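Local atomic coordinates of zinc phosphodiesterase ELAC protein 1 (Homo sapiens, PDB entry 3ZWF), a protein that acts as a zinc-dependent endonuclease on the 3' end of tRNA and, in tRNA repair, removes a 2',3'-cyclic phosphate from cleaved tRNAs. Residues A21-C26 with S46-G51; A267-H272 with M353-P358; C30-C35 with P70-T75; Y163-D168 with F185-V190. All blocks are in the same frame, centred on the assembly; numbering follows the deposited sequence.

Interaction 1 (A21-C26 with S46-G51); sequences AVVLRC and SQLKAG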
loop_
_atom_site.group_PDB
_atom_site.type_symbol
_atom_site.label_atom_id
_atom_site.label_comp_id
_atom_site.label_asym_id
_atom_site.label_seq_id
_atom_site.Cartn_x
_atom_site.Cartn_y
_atom_site.Cartn_z
ATOM N N ALA A 21 -5.219 -4.565 10.447
ATOM C CA ALA A 21 -4.078 -4.219 11.292
ATOM C C ALA A 21 -4.565 -4.036 12.738
ATOM O O ALA A 21 -5.543 -3.328 12.987
ATOM C CB ALA A 21 -3.390 -2.977 10.827
ATOM N N VAL A 22 -3.851 -4.671 13.644
ATOM C CA VAL A 22 -4.134 -4.573 15.085
ATOM C C VAL A 22 -2.800 -4.482 15.803
ATOM O O VAL A 22 -1.865 -5.227 15.461
ATOM C CB VAL A 22 -4.876 -5.822 15.663
ATOM C CG1 VAL A 22 -5.478 -5.470 17.049
ATOM C CG2 VAL A 22 -5.934 -6.359 14.700
ATOM N N VAL A 23 -2.701 -3.607 16.802
ATOM C CA VAL A 23 -1.485 -3.464 17.612
ATOM C C VAL A 23 -1.696 -3.904 19.055
ATOM O O VAL A 23 -2.611 -3.464 19.720
ATOM C CB VAL A 23 -0.932 -2.030 17.584
ATOM C CG1 VAL A 23 0.203 -1.851 18.556
ATOM C CG2 VAL A 23 -0.468 -1.691 16.172
ATOM N N LEU A 24 -0.835 -4.817 19.492
ATOM C CA LEU A 24 -0.702 -5.200 20.884
ATOM C C LEU A 24 0.456 -4.413 21.519
ATOM O O LEU A 24 1.597 -4.383 21.020
ATOM C CB LEU A 24 -0.450 -6.706 20.990
ATOM C CG LEU A 24 -0.279 -7.263 22.404
ATOM C CD1 LEU A 24 -1.512 -7.046 23.286
ATOM C CD2 LEU A 24 0.053 -8.755 22.278
ATOM N N ARG A 25 0.146 -3.786 22.642
ATOM C CA ARG A 25 1.078 -2.915 23.320
ATOM C C ARG A 25 1.275 -3.421 24.716
ATOM O O ARG A 25 0.312 -3.691 25.401
ATOM C CB ARG A 25 0.538 -1.488 23.336
ATOM C CG ARG A 25 1.567 -0.420 23.628
ATOM C CD ARG A 25 1.039 0.974 23.359
ATOM N NE ARG A 25 -0.258 1.289 23.934
ATOM C CZ ARG A 25 -0.732 2.530 24.052
ATOM N NH1 ARG A 25 -0.015 3.573 23.650
ATOM N NH2 ARG A 25 -1.937 2.736 24.577
ATOM N N CYS A 26 2.532 -3.597 25.092
ATOM C CA CYS A 26 2.927 -3.926 26.461
ATOM C C CYS A 26 4.066 -3.005 26.874
ATOM O O CYS A 26 5.141 -3.042 26.282
ATOM C CB CYS A 26 3.378 -5.384 26.579
ATOM S SG CYS A 26 2.228 -6.613 25.913
ATOM N N SER A 46 -3.850 7.414 14.985
ATOM C CA SER A 46 -4.008 6.812 16.310
ATOM C C SER A 46 -3.125 7.480 17.367
ATOM O O SER A 46 -2.283 8.305 17.060
ATOM C CB SER A 46 -3.700 5.320 16.243
ATOM O OG SER A 46 -2.304 5.085 16.298
ATOM N N GLN A 47 -3.300 7.084 18.627
ATOM C CA GLN A 47 -2.375 7.501 19.709
ATOM C C GLN A 47 -1.042 6.748 19.734
ATOM O O GLN A 47 -0.156 7.072 20.519
ATOM C CB GLN A 47 -3.049 7.405 21.090
ATOM N N LEU A 48 -0.894 5.756 18.866
ATOM C CA LEU A 48 0.331 4.950 18.784
ATOM C C LEU A 48 1.364 5.622 17.893
ATOM O O LEU A 48 1.034 6.502 17.104
ATOM C CB LEU A 48 0.017 3.601 18.173
ATOM C CG LEU A 48 -1.088 2.785 18.798
ATOM C CD1 LEU A 48 -1.549 1.774 17.761
ATOM C CD2 LEU A 48 -0.578 2.104 20.066
ATOM N N LYS A 49 2.608 5.174 18.009
ATOM C CA LYS A 49 3.711 5.688 17.186
ATOM C C LYS A 49 4.406 4.529 16.456
ATOM O O LYS A 49 4.830 3.547 17.088
ATOM C CB LYS A 49 4.712 6.461 18.057
ATOM N N ALA A 50 4.487 4.643 15.130
ATOM C CA ALA A 50 5.126 3.631 14.270
ATOM C C ALA A 50 6.524 3.272 14.770
ATOM O O ALA A 50 6.927 2.101 14.771
ATOM C CB ALA A 50 5.205 4.133 12.808
ATOM N N GLY A 51 7.247 4.290 15.224
ATOM C CA GLY A 51 8.617 4.120 15.734
ATOM C C GLY A 51 8.786 3.210 16.936
ATOM O O GLY A 51 9.897 2.796 17.236
#

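Interaction 2 (A267-H272 with M353-P358); sequences ADLLIH and MVISIP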
loop_
_atom_site.group_PDB
_atom_site.type_symbol
_atom_site.label_atom_id
_atom_site.label_comp_id
_atom_site.label_asym_id
_atom_site.label_seq_id
_atom_site.Cartn_x
_atom_site.Cartn_y
_atom_site.Cartn_z
ATOM N N ALA A 267 -8.203 -18.059 26.420
ATOM C CA ALA A 267 -7.745 -16.743 25.958
ATOM C C ALA A 267 -8.498 -15.625 26.678
ATOM O O ALA A 267 -9.740 -15.636 26.769
ATOM C CB ALA A 267 -7.909 -16.589 24.451
ATOM N N ASP A 268 -7.738 -14.647 27.148
ATOM C CA ASP A 268 -8.308 -13.438 27.739
ATOM C C ASP A 268 -8.946 -12.553 26.706
ATOM O O ASP A 268 -9.942 -11.888 26.976
ATOM C CB ASP A 268 -7.246 -12.687 28.512
ATOM C CG ASP A 268 -6.764 -13.488 29.689
ATOM O OD1 ASP A 268 -7.540 -13.638 30.646
ATOM O OD2 ASP A 268 -5.647 -14.019 29.625
ATOM N N LEU A 269 -8.351 -12.558 25.519
ATOM C CA LEU A 269 -8.922 -11.907 24.351
ATOM C C LEU A 269 -8.681 -12.799 23.141
ATOM O O LEU A 269 -7.558 -13.251 22.905
ATOM C CB LEU A 269 -8.302 -10.538 24.182
ATOM C CG LEU A 269 -9.107 -9.619 23.251
ATOM C CD1 LEU A 269 -10.318 -9.130 24.016
ATOM C CD2 LEU A 269 -8.290 -8.454 22.695
ATOM N N LEU A 270 -9.741 -13.073 22.402
ATOM C CA LEU A 270 -9.682 -13.814 21.153
ATOM C C LEU A 270 -10.216 -12.912 20.024
ATOM O O LEU A 270 -11.363 -12.490 20.079
ATOM C CB LEU A 270 -10.519 -15.085 21.238
ATOM C CG LEU A 270 -10.739 -15.893 19.959
ATOM C CD1 LEU A 270 -9.431 -16.321 19.372
ATOM C CD2 LEU A 270 -11.577 -17.129 20.321
ATOM N N ILE A 271 -9.362 -12.622 19.048
ATOM C CA ILE A 271 -9.708 -11.780 17.860
ATOM C C ILE A 271 -9.913 -12.700 16.657
ATOM O O ILE A 271 -9.040 -13.502 16.303
ATOM C CB ILE A 271 -8.654 -10.755 17.555
ATOM C CG1 ILE A 271 -8.395 -9.869 18.775
ATOM C CG2 ILE A 271 -9.032 -9.941 16.236
ATOM C CD1 ILE A 271 -7.319 -8.840 18.506
ATOM N N HIS A 272 -11.121 -12.655 16.118
ATOM C CA HIS A 272 -11.552 -13.572 15.072
ATOM C C HIS A 272 -12.292 -12.775 13.975
ATOM O O HIS A 272 -13.032 -11.848 14.258
ATOM C CB HIS A 272 -12.492 -14.637 15.674
ATOM C CG HIS A 272 -12.640 -15.876 14.851
ATOM N ND1 HIS A 272 -13.276 -15.893 13.623
ATOM C CD2 HIS A 272 -12.294 -17.166 15.119
ATOM C CE1 HIS A 272 -13.242 -17.133 13.145
ATOM N NE2 HIS A 272 -12.663 -17.920 14.031
ATOM N N MET A 353 -10.550 1.591 18.028
ATOM C CA MET A 353 -10.976 0.997 19.288
ATOM C C MET A 353 -9.741 0.488 20.044
ATOM O O MET A 353 -8.838 -0.120 19.463
ATOM C CB MET A 353 -11.956 -0.152 19.042
ATOM C CG MET A 353 -12.501 -0.827 20.303
ATOM S SD MET A 353 -13.524 -2.250 19.919
ATOM C CE MET A 353 -15.087 -1.429 19.692
ATOM N N VAL A 354 -9.699 0.797 21.344
ATOM C CA VAL A 354 -8.664 0.292 22.211
ATOM C C VAL A 354 -9.312 -0.536 23.298
ATOM O O VAL A 354 -10.223 -0.068 23.937
ATOM C CB VAL A 354 -7.884 1.432 22.888
ATOM C CG1 VAL A 354 -6.761 0.856 23.752
ATOM C CG2 VAL A 354 -7.286 2.377 21.844
ATOM N N ILE A 355 -8.846 -1.766 23.460
ATOM C CA ILE A 355 -9.307 -2.668 24.521
ATOM C C ILE A 355 -8.131 -2.950 25.448
ATOM O O ILE A 355 -7.098 -3.381 25.018
ATOM C CB ILE A 355 -9.836 -4.006 23.981
ATOM C CG1 ILE A 355 -11.036 -3.769 23.069
ATOM C CG2 ILE A 355 -10.266 -4.903 25.142
ATOM C CD1 ILE A 355 -11.468 -4.973 22.281
ATOM N N SER A 356 -8.347 -2.725 26.742
ATOM C CA SER A 356 -7.317 -2.873 27.756
ATOM C C SER A 356 -7.508 -4.272 28.335
ATOM O O SER A 356 -8.646 -4.689 28.521
ATOM C CB SER A 356 -7.545 -1.807 28.855
ATOM O OG SER A 356 -6.387 -1.551 29.614
ATOM N N ILE A 357 -6.423 -5.003 28.615
ATOM C CA ILE A 357 -6.559 -6.348 29.202
ATOM C C ILE A 357 -5.983 -6.292 30.614
ATOM O O ILE A 357 -4.775 -6.179 30.797
ATOM C CB ILE A 357 -5.867 -7.472 28.378
ATOM C CG1 ILE A 357 -6.350 -7.492 26.919
ATOM C CG2 ILE A 357 -6.172 -8.824 28.970
ATOM C CD1 ILE A 357 -5.987 -6.302 26.135
ATOM N N PRO A 358 -6.859 -6.337 31.629
ATOM C CA PRO A 358 -6.356 -6.276 32.992
ATOM C C PRO A 358 -5.676 -7.578 33.392
ATOM O O PRO A 358 -5.933 -8.636 32.808
ATOM C CB PRO A 358 -7.621 -6.045 33.828
ATOM C CG PRO A 358 -8.717 -6.672 33.037
ATOM C CD PRO A 358 -8.317 -6.561 31.583
#

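Interaction 3 (C30-C35 with P70-T75); sequences CWLFDC and PGLLCT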
loop_
_atom_site.group_PDB
_atom_site.type_symbol
_atom_site.label_atom_id
_atom_site.label_comp_id
_atom_site.label_asym_id
_atom_site.label_seq_id
_atom_site.Cartn_x
_atom_site.Cartn_y
_atom_site.Cartn_z
ATOM N N CYS A 30 5.344 -2.077 21.035
ATOM C CA CYS A 30 4.233 -2.365 20.114
ATOM C C CYS A 30 4.536 -3.533 19.194
ATOM O O CYS A 30 5.575 -3.552 18.519
ATOM C CB CYS A 30 3.835 -1.127 19.259
ATOM S SG CYS A 30 3.118 0.201 20.188
ATOM N N TRP A 31 3.607 -4.480 19.137
ATOM C CA TRP A 31 3.616 -5.549 18.137
ATOM C C TRP A 31 2.427 -5.398 17.178
ATOM O O TRP A 31 1.269 -5.303 17.598
ATOM C CB TRP A 31 3.559 -6.960 18.750
ATOM C CG TRP A 31 4.664 -7.301 19.662
ATOM C CD1 TRP A 31 5.838 -6.632 19.847
ATOM C CD2 TRP A 31 4.717 -8.459 20.516
ATOM N NE1 TRP A 31 6.610 -7.290 20.790
ATOM C CE2 TRP A 31 5.934 -8.404 21.224
ATOM C CE3 TRP A 31 3.842 -9.514 20.751
ATOM C CZ2 TRP A 31 6.302 -9.374 22.147
ATOM C CZ3 TRP A 31 4.190 -10.473 21.701
ATOM C CH2 TRP A 31 5.411 -10.389 22.380
ATOM N N LEU A 32 2.730 -5.363 15.892
ATOM C CA LEU A 32 1.711 -5.228 14.867
ATOM C C LEU A 32 1.320 -6.578 14.262
ATOM O O LEU A 32 2.169 -7.361 13.834
ATOM C CB LEU A 32 2.224 -4.288 13.752
ATOM C CG LEU A 32 1.325 -4.060 12.519
ATOM C CD1 LEU A 32 0.046 -3.358 12.881
ATOM C CD2 LEU A 32 2.112 -3.258 11.465
ATOM N N PHE A 33 0.028 -6.818 14.206
ATOM C CA PHE A 33 -0.554 -8.019 13.627
ATOM C C PHE A 33 -1.311 -7.592 12.378
ATOM O O PHE A 33 -2.352 -6.920 12.460
ATOM C CB PHE A 33 -1.478 -8.732 14.632
ATOM C CG PHE A 33 -0.745 -9.348 15.762
ATOM C CD1 PHE A 33 -0.373 -8.592 16.869
ATOM C CD2 PHE A 33 -0.365 -10.697 15.721
ATOM C CE1 PHE A 33 0.347 -9.190 17.948
ATOM C CE2 PHE A 33 0.367 -11.267 16.757
ATOM C CZ PHE A 33 0.715 -10.511 17.870
ATOM N N ASP A 34 -0.737 -7.988 11.243
ATOM C CA ASP A 34 -1.168 -7.629 9.879
ATOM C C ASP A 34 -0.919 -6.157 9.542
ATOM O O ASP A 34 -0.757 -5.293 10.407
ATOM C CB ASP A 34 -2.605 -8.081 9.579
ATOM C CG ASP A 34 -2.702 -9.640 9.372
ATOM O OD1 ASP A 34 -1.677 -10.237 9.130
ATOM O OD2 ASP A 34 -3.810 -10.200 9.415
ATOM N N CYS A 35 -0.834 -5.921 8.249
ATOM C CA CYS A 35 -0.389 -4.619 7.740
ATOM C C CYS A 35 -0.944 -4.353 6.346
ATOM O O CYS A 35 -0.229 -4.258 5.363
ATOM C CB CYS A 35 1.142 -4.526 7.766
ATOM S SG CYS A 35 1.764 -2.847 7.635
ATOM N N PRO A 70 5.647 -2.496 3.040
ATOM C CA PRO A 70 6.801 -1.730 2.535
ATOM C C PRO A 70 6.743 -0.267 2.927
ATOM O O PRO A 70 7.755 0.313 3.362
ATOM C CB PRO A 70 6.680 -1.904 1.014
ATOM C CG PRO A 70 6.031 -3.205 0.845
ATOM C CD PRO A 70 5.012 -3.279 1.964
ATOM N N GLY A 71 5.556 0.322 2.771
ATOM C CA GLY A 71 5.329 1.705 3.153
ATOM C C GLY A 71 5.592 1.954 4.607
ATOM O O GLY A 71 6.242 2.926 4.966
ATOM N N LEU A 72 5.069 1.070 5.451
ATOM C CA LEU A 72 5.285 1.169 6.890
ATOM C C LEU A 72 6.779 1.173 7.246
ATOM O O LEU A 72 7.223 1.997 8.037
ATOM C CB LEU A 72 4.548 0.081 7.626
ATOM C CG LEU A 72 4.713 0.084 9.148
ATOM C CD1 LEU A 72 4.179 1.370 9.799
ATOM C CD2 LEU A 72 4.037 -1.159 9.739
ATOM N N LEU A 73 7.541 0.227 6.701
ATOM C CA LEU A 73 8.985 0.137 7.010
ATOM C C LEU A 73 9.697 1.407 6.563
ATOM O O LEU A 73 10.509 1.967 7.292
ATOM C CB LEU A 73 9.628 -1.085 6.339
ATOM C CG LEU A 73 9.080 -2.448 6.826
ATOM C CD1 LEU A 73 9.657 -3.612 6.043
ATOM C CD2 LEU A 73 9.232 -2.640 8.362
ATOM N N CYS A 74 9.364 1.876 5.367
ATOM C CA CYS A 74 9.986 3.093 4.821
ATOM C C CYS A 74 9.761 4.289 5.736
ATOM O O CYS A 74 10.671 5.058 6.031
ATOM C CB CYS A 74 9.453 3.418 3.417
ATOM S SG CYS A 74 10.035 2.361 2.181
ATOM N N THR A 75 8.529 4.437 6.180
ATOM C CA THR A 75 8.135 5.587 6.983
ATOM C C THR A 75 8.757 5.499 8.392
ATOM O O THR A 75 9.266 6.493 8.911
ATOM C CB THR A 75 6.587 5.776 6.922
ATOM O OG1 THR A 75 6.221 6.026 5.550
ATOM C CG2 THR A 75 6.128 6.922 7.789
#

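Interaction 4 (Y163-D168 with F185-V190); sequences YLLFDD and FGFSVV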
loop_
_atom_site.group_PDB
_atom_site.type_symbol
_atom_site.label_atom_id
_atom_site.label_comp_id
_atom_site.label_asym_id
_atom_site.label_seq_id
_atom_site.Cartn_x
_atom_site.Cartn_y
_atom_site.Cartn_z
ATOM N N TYR A 163 3.903 -23.637 15.677
ATOM C CA TYR A 163 5.185 -23.060 15.300
ATOM C C TYR A 163 5.667 -22.214 16.464
ATOM O O TYR A 163 4.944 -21.301 16.904
ATOM C CB TYR A 163 5.052 -22.130 14.086
ATOM C CG TYR A 163 4.432 -22.749 12.855
ATOM C CD1 TYR A 163 3.058 -22.894 12.751
ATOM C CD2 TYR A 163 5.204 -23.146 11.763
ATOM C CE1 TYR A 163 2.480 -23.455 11.621
ATOM C CE2 TYR A 163 4.617 -23.734 10.644
ATOM C CZ TYR A 163 3.261 -23.870 10.588
ATOM O OH TYR A 163 2.670 -24.437 9.498
ATOM N N LEU A 164 6.891 -22.466 16.931
ATOM C CA LEU A 164 7.467 -21.652 18.008
ATOM C C LEU A 164 8.094 -20.421 17.400
ATOM O O LEU A 164 9.010 -20.518 16.590
ATOM C CB LEU A 164 8.507 -22.426 18.840
ATOM C CG LEU A 164 9.071 -21.659 20.051
ATOM C CD1 LEU A 164 7.951 -21.156 20.993
ATOM C CD2 LEU A 164 10.084 -22.515 20.800
ATOM N N LEU A 165 7.551 -19.251 17.732
ATOM C CA LEU A 165 8.108 -18.006 17.199
ATOM C C LEU A 165 9.236 -17.537 18.132
ATOM O O LEU A 165 10.387 -17.378 17.703
ATOM C CB LEU A 165 7.028 -16.973 16.966
ATOM C CG LEU A 165 5.896 -17.453 16.042
ATOM C CD1 LEU A 165 4.985 -16.263 15.556
ATOM C CD2 LEU A 165 6.439 -18.269 14.818
ATOM N N PHE A 166 8.915 -17.374 19.412
ATOM C CA PHE A 166 9.933 -17.095 20.436
ATOM C C PHE A 166 9.417 -17.378 21.824
ATOM O O PHE A 166 8.213 -17.402 22.057
ATOM C CB PHE A 166 10.499 -15.672 20.332
ATOM C CG PHE A 166 9.462 -14.589 20.361
ATOM C CD1 PHE A 166 8.866 -14.153 19.214
ATOM C CD2 PHE A 166 9.060 -14.021 21.585
ATOM C CE1 PHE A 166 7.915 -13.136 19.238
ATOM C CE2 PHE A 166 8.109 -13.033 21.634
ATOM C CZ PHE A 166 7.519 -12.580 20.461
ATOM N N ASP A 167 10.363 -17.643 22.721
ATOM C CA ASP A 167 10.091 -17.985 24.088
ATOM C C ASP A 167 11.146 -17.345 24.972
ATOM O O ASP A 167 12.250 -17.874 25.101
ATOM C CB ASP A 167 10.147 -19.509 24.270
ATOM C CG ASP A 167 9.556 -19.951 25.584
ATOM O OD1 ASP A 167 9.523 -19.112 26.502
ATOM O OD2 ASP A 167 9.120 -21.120 25.707
ATOM N N ASP A 168 10.819 -16.207 25.570
ATOM C CA ASP A 168 11.723 -15.590 26.557
ATOM C C ASP A 168 11.101 -15.525 27.964
ATOM O O ASP A 168 10.123 -16.209 28.259
ATOM C CB ASP A 168 12.236 -14.225 26.061
ATOM C CG ASP A 168 11.132 -13.215 25.830
ATOM O OD1 ASP A 168 10.137 -13.192 26.588
ATOM O OD2 ASP A 168 11.280 -12.413 24.884
ATOM N N PHE A 185 -2.633 -18.164 9.259
ATOM C CA PHE A 185 -2.127 -18.466 10.592
ATOM C C PHE A 185 -2.822 -17.644 11.647
ATOM O O PHE A 185 -3.258 -16.522 11.426
ATOM C CB PHE A 185 -0.607 -18.250 10.693
ATOM C CG PHE A 185 0.184 -19.111 9.742
ATOM C CD1 PHE A 185 0.494 -20.448 10.046
ATOM C CD2 PHE A 185 0.603 -18.588 8.540
ATOM C CE1 PHE A 185 1.197 -21.219 9.161
ATOM C CE2 PHE A 185 1.299 -19.359 7.678
ATOM C CZ PHE A 185 1.598 -20.676 7.977
ATOM N N GLY A 186 -2.942 -18.265 12.815
ATOM C CA GLY A 186 -3.252 -17.571 14.035
ATOM C C GLY A 186 -2.041 -17.506 14.957
ATOM O O GLY A 186 -1.081 -18.317 14.850
ATOM N N PHE A 187 -2.061 -16.531 15.843
ATOM C CA PHE A 187 -0.970 -16.279 16.757
ATOM C C PHE A 187 -1.492 -16.271 18.172
ATOM O O PHE A 187 -2.546 -15.679 18.462
ATOM C CB PHE A 187 -0.279 -14.960 16.463
ATOM C CG PHE A 187 0.310 -14.888 15.074
ATOM C CD1 PHE A 187 1.499 -15.506 14.782
ATOM C CD2 PHE A 187 -0.368 -14.216 14.068
ATOM C CE1 PHE A 187 2.041 -15.464 13.505
ATOM C CE2 PHE A 187 0.162 -14.173 12.784
ATOM C CZ PHE A 187 1.378 -14.796 12.500
ATOM N N SER A 188 -0.749 -16.975 19.033
ATOM C CA SER A 188 -1.010 -17.012 20.444
ATOM C C SER A 188 0.093 -16.276 21.200
ATOM O O SER A 188 1.274 -16.628 21.082
ATOM C CB SER A 188 -1.011 -18.466 20.917
ATOM O OG SER A 188 -1.161 -18.522 22.324
ATOM N N VAL A 189 -0.294 -15.306 22.018
ATOM C CA VAL A 189 0.656 -14.583 22.848
ATOM C C VAL A 189 0.349 -14.866 24.317
ATOM O O VAL A 189 -0.743 -14.536 24.811
ATOM C CB VAL A 189 0.616 -13.055 22.587
ATOM C CG1 VAL A 189 1.584 -12.333 23.547
ATOM C CG2 VAL A 189 0.946 -12.748 21.096
ATOM N N VAL A 190 1.312 -15.472 24.993
ATOM C CA VAL A 190 1.179 -15.760 26.427
ATOM C C VAL A 190 2.201 -14.958 27.214
ATOM O O VAL A 190 3.400 -15.059 26.995
ATOM C CB VAL A 190 1.308 -17.271 26.736
ATOM C CG1 VAL A 190 1.451 -17.515 28.253
ATOM C CG2 VAL A 190 0.098 -18.021 26.197
#

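Interaction 1 (A21-C26 with S46-G51)
Leu48 has its CG turned anti to its own carbonyl carbon (chi1 -54°), which sends both methyls towards strand 21-26, where Val23 and Arg25 project from the same side. The contact belongs to the metallo-beta-lactamase fold: the 46-51 loop, leaving helix 39-45, crosses over side chains on the helix-covered face of one sheet before strand 53-57 begins. CD1 of Leu48 meets Val23 tip to tip, 3.9 Å from CB and nearly as close to both gamma methyls of the valine, a compact branched partner that suits a buried strand position. The other methyl serves Arg25. There CD2 of Leu48 is 3.8 Å from Arg25 CD, and the arginine chain, bent at chi3 (49°), brings its guanidinium under that methyl, which sits over one face, 3.6 Å above the plane and toward the rim. The charge itself is answered by Asp2, which forms a salt bridge with Arg25 NE. Thr4 of strand 2-5 and Leu43 of helix 39-45 also touch Leu48, filling out its surroundings. Ser46, just past the helix end, closes an ST turn at the start of the loop, with Leu48 N donating to Ser46 OG over 3.0 Å at an N-H...O angle of 149°.

Interaction 2 (A267-H272 with M353-P358)
Ile357 lays its CG2 methyl against the CB of Asp268, 4.0 Å away, so the aspartate offers its hydrocarbon part to the isoleucine. The methyl stands anti to the isoleucine's backbone N, while CG1 lies anti to the carbonyl carbon (chi1 -55°). Two residues earlier, Ile355 brings its own CG2 to 4.4 Å from CD1 of Leu269, a looser apolar touch. No hydrogen bond links the two segments, which belong to different sheets of the metallo-beta-lactamase sandwich. Leu269 and Ile355 meet in its core, Asp268 and Ile357 just beyond the strand ends, where their CA atoms, the nearest pair, are 7.4 Å apart. Beta-branched isoleucines suit an extended chain, and their alternate placing at 355 and 357 turns both inward, whereas Ser356 between them is exposed. The carboxylate of Asp268 has its own partner: OD2 accepts a hydrogen bond from the backbone N of Lys245, at the start of the neighbouring strand. Around this contact, strand 269-273 runs between parallel strands 245-249 and 306-310, whose Ile246 and Val308 touch Leu269; Ile357 also packs on Ile246 and Ile355 on Val308, while helix 292-301 covers Leu270 and His272.

Interaction 3 (C30-C35 with P70-T75)
Cys35 and Leu72 have their CA atoms 8.1 Å apart, the nearest pair between segment 30-35, where the chain turns through Asp34 with a positive phi (70°), and helix 69-79, whose first turn faces that bend. This is a strand-to-helix contact in the metallo-beta-lactamase fold, in which a helix packs against the outer face of a sheet. Leu72 carries the whole of it from the helix side. With CG anti to its backbone N (chi1 180°), it stretches away from the helix and presses CD2 against two partners that lie side by side. From the strand, Leu32 reaches toward it tip to tip, the two CD2 methyls of Leu32 and Leu72 lying 3.3 Å apart, shorter than usual for carbons, so the exact value is doubtful. From the bend comes the sulfur of Cys35, its SG 3.5 Å from Leu72 CD2 and 4.0 Å from Leu72 CB. Leucine suits both chains because its forked end can bridge the space between a helix and a sheet, while cysteine is small enough for the turn and still offers an apolar surface. The neighbouring Asp34 has another task: OD2 accepts hydrogen bonds from Thr59 OG1 and from ND1 of His65, a zinc ligand, and so belongs to the second shell of the metal site. On the helix's far side, Pro70 and Cys74 pack on Phe67 of the second subunit. The contact proper is purely dispersive: it joins helix to strand with no polar bond, close behind a residue that probably helps to position a metal ligand.

Interaction 4 (Y163-D168 with F185-V190)
Tyr163 leaves its strand with CG anti to its own carbonyl carbon (chi1 -56°), and beyond CB its ring extends toward Phe185 on strand 184-191. The first ring atom to touch is CE1, 3.6 Å from Phe185 CE1 and 3.9 Å from Phe185 CD1. CZ follows at 3.7 Å from the same Phe185 CE1, and the hydroxyl at the tip lies 3.6 Å from that carbon, near the plane of the phenylalanine ring and at its edge. The two rings form an offset edge-to-face pair, Phe185 giving its edge, with centroids 5.3 Å apart and planes at 89°. A hydroxyl in such a buried place needs a polar partner, and Tyr163 OH finds one in the backbone oxygen of Val122. Two residues on, Leu165 brings its CD1 methyl to the edge of the Phe187 ring, 3.7 Å from CD1 of that ring, the side chains crossing at about a right angle. The strands are not neighbours: both pair antiparallel with strand 171-179 between them, and a classic beta bulge, Leu165 and Phe166 opposite Val173, interrupts the outer strand. Phe187 also meets Phe57 of the other sheet edge-to-face, and Phe185 comes within about 6 Å of the zinc ligand His60, side chain to side chain. The chemistry is thus aromatic and apolar, with a single hydroxyl whose hydrogen bond to Val122 probably helps to hold the tyrosine ring in its pose.

How the interactions relate
From the N terminus, strand 21-26 turns back into strand 29-33, and the backbone bonds between them tie interactions 1 and 3 together. The chain then passes through helix 39-45, and segment 46-51 closes interaction 1; helix 69-79 closes interaction 3 later, so these two cross, their segments alternating. Interaction 4 follows in series, between two strands of the second sheet, and reaches back to the first: Trp31 touches Phe166 and Val189, Phe33 touches Phe187, and Leu24 of interaction 1 touches Val189, joining both sheets. Interaction 2 opens last and closes the longest loop, 80 residues, returning the C-terminal strand to the first sheet's edge.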